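PDB 4E21: 6-phosphogluconate dehydrogenase (Decarboxylating) from Geobacter metallireducens, which probably catalyses the NADP-dependent oxidative decarboxylation of 6-phosphogluconate in the pentose phosphate pathway. Local coordinates for residues R70-F75 against T102-A107. Numbering follows the deposited sequence.
Sequences RSIEEF and TPLLAA
Leu104 reaches across to the first turn of a helix and sets one methyl, CD2, against Ile72 and Glu73. Its CD2 lies 4.1 Å from Ile72 CG2, an apolar contact in which the two side chains run at a slant to each other, and 4.2 Å from Glu73 CG, the methylene next to its carboxylate. Both distances are near the van der Waals limit, and only 109 Å² is buried between 70-75 and 102-107, so the touch is light and rests on a single leucine. Leu104 CG lies anti to the carbonyl carbon, beside the backbone N (chi1 -71°), from where CD2 is the branch that reaches the helix. In Ile72 the longer branch stands opposite the backbone N (chi1 -170°), which places CG2 between N and the carbonyl carbon and hands this short branch to the leucine. Glu73 makes its closest approach through CG; its carboxylate turns to Arg100, with which OE2 forms a salt bridge.

The helical turn is fixed at its start by Ser71, the N-cap, whose OG accepts from Glu74 N at 3.0 Å in a nearly straight bond (177°). Arg70 is clasped by Glu74: Arg70 N donates to Glu74 OE1 from above the carboxylate plane, and Arg70 NH1 forms a salt bridge with Glu74 OE2 at 2.7 Å. On the partner side, Leu105 N to Thr102 O (2.9 Å) closes the short 3-10 turn that carries Leu104.

The contact joins the beginning of helix 72-78 to the turn after helix 94-101, within the NAD-binding domain, whose parallel strands fit a Rossmann-type fold. Ile72 also packs on Arg100 and Met101 of helix 94-101 and on Ile28 of strand 24-28, while Phe75 rests on strands 24-28 and 47-51.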
# COMPACT_ATOMS: atom_id res chain seq x y z
N ARG B 70 36.01 -2.00 -36.87
CA ARG B 70 34.87 -1.75 -37.75
C ARG B 70 33.99 -2.96 -37.97
O ARG B 70 33.05 -2.91 -38.75
CB ARG B 70 35.30 -1.17 -39.10
CG ARG B 70 36.73 -1.45 -39.47
CD ARG B 70 37.63 -0.26 -39.13
NE ARG B 70 39.01 -0.52 -39.54
CZ ARG B 70 40.05 -0.57 -38.70
NH1 ARG B 70 39.86 -0.35 -37.39
NH2 ARG B 70 41.27 -0.83 -39.17
N SER B 71 34.28 -4.05 -37.27
CA SER B 71 33.44 -5.22 -37.38
C SER B 71 33.67 -6.09 -36.18
O SER B 71 34.71 -6.00 -35.53
CB SER B 71 33.78 -6.01 -38.65
OG SER B 71 35.09 -6.57 -38.56
N ILE B 72 32.72 -6.95 -35.87
CA ILE B 72 32.95 -7.92 -34.82
C ILE B 72 34.25 -8.70 -35.09
O ILE B 72 35.01 -8.99 -34.16
CB ILE B 72 31.75 -8.87 -34.65
CG1 ILE B 72 31.95 -9.70 -33.38
CG2 ILE B 72 31.52 -9.72 -35.90
CD1 ILE B 72 31.99 -8.82 -32.12
N GLU B 73 34.52 -8.98 -36.37
CA GLU B 73 35.70 -9.77 -36.76
C GLU B 73 37.02 -9.11 -36.37
O GLU B 73 37.85 -9.72 -35.69
CB GLU B 73 35.68 -10.10 -38.25
CG GLU B 73 34.67 -11.18 -38.64
CD GLU B 73 33.24 -10.65 -38.73
OE1 GLU B 73 33.03 -9.43 -38.53
OE2 GLU B 73 32.32 -11.46 -39.01
N GLU B 74 37.22 -7.87 -36.81
CA GLU B 74 38.42 -7.12 -36.42
C GLU B 74 38.51 -6.97 -34.90
O GLU B 74 39.60 -7.01 -34.31
CB GLU B 74 38.45 -5.74 -37.08
CG GLU B 74 39.78 -5.05 -36.85
CD GLU B 74 39.75 -3.56 -37.11
OE1 GLU B 74 38.76 -3.09 -37.72
OE2 GLU B 74 40.71 -2.87 -36.70
N PHE B 75 37.36 -6.76 -34.27
CA PHE B 75 37.30 -6.65 -32.82
C PHE B 75 37.91 -7.90 -32.18
O PHE B 75 38.87 -7.81 -31.42
CB PHE B 75 35.86 -6.45 -32.37
CG PHE B 75 35.69 -6.36 -30.89
CD1 PHE B 75 36.00 -5.18 -30.21
CD2 PHE B 75 35.20 -7.44 -30.17
CE1 PHE B 75 35.83 -5.07 -28.82
CE2 PHE B 75 35.02 -7.35 -28.78
CZ PHE B 75 35.35 -6.16 -28.10
N THR B 102 30.30 -15.19 -30.67
CA THR B 102 30.78 -16.43 -30.06
C THR B 102 31.59 -17.37 -31.00
O THR B 102 32.57 -17.98 -30.56
CB THR B 102 29.63 -17.18 -29.34
OG1 THR B 102 29.23 -16.41 -28.20
CG2 THR B 102 30.06 -18.56 -28.88
N PRO B 103 31.18 -17.49 -32.29
CA PRO B 103 31.96 -18.28 -33.26
C PRO B 103 33.39 -17.78 -33.47
O PRO B 103 34.22 -18.55 -33.95
CB PRO B 103 31.16 -18.14 -34.55
CG PRO B 103 29.73 -17.89 -34.09
CD PRO B 103 29.88 -17.05 -32.84
N LEU B 104 33.67 -16.52 -33.14
CA LEU B 104 35.03 -15.99 -33.22
C LEU B 104 35.77 -16.09 -31.89
O LEU B 104 36.96 -15.81 -31.83
CB LEU B 104 35.06 -14.53 -33.68
CG LEU B 104 34.73 -14.11 -35.12
CD1 LEU B 104 34.62 -15.30 -36.04
CD2 LEU B 104 33.42 -13.27 -35.16
N LEU B 105 35.08 -16.46 -30.82
CA LEU B 105 35.71 -16.49 -29.50
C LEU B 105 36.32 -17.87 -29.25
O LEU B 105 36.16 -18.79 -30.06
CB LEU B 105 34.72 -16.13 -28.38
CG LEU B 105 34.13 -14.71 -28.36
CD1 LEU B 105 33.16 -14.51 -27.19
CD2 LEU B 105 35.23 -13.66 -28.31
N ALA B 106 37.01 -18.02 -28.13
CA ALA B 106 37.74 -19.25 -27.87
C ALA B 106 37.61 -19.65 -26.42
O ALA B 106 37.40 -18.80 -25.54
CB ALA B 106 39.21 -19.07 -28.25
N ALA B 107 37.75 -20.94 -26.16
CA ALA B 107 37.78 -21.45 -24.80
C ALA B 107 38.74 -20.64 -23.89
O ALA B 107 39.82 -20.22 -24.30
CB ALA B 107 38.11 -22.94 -24.78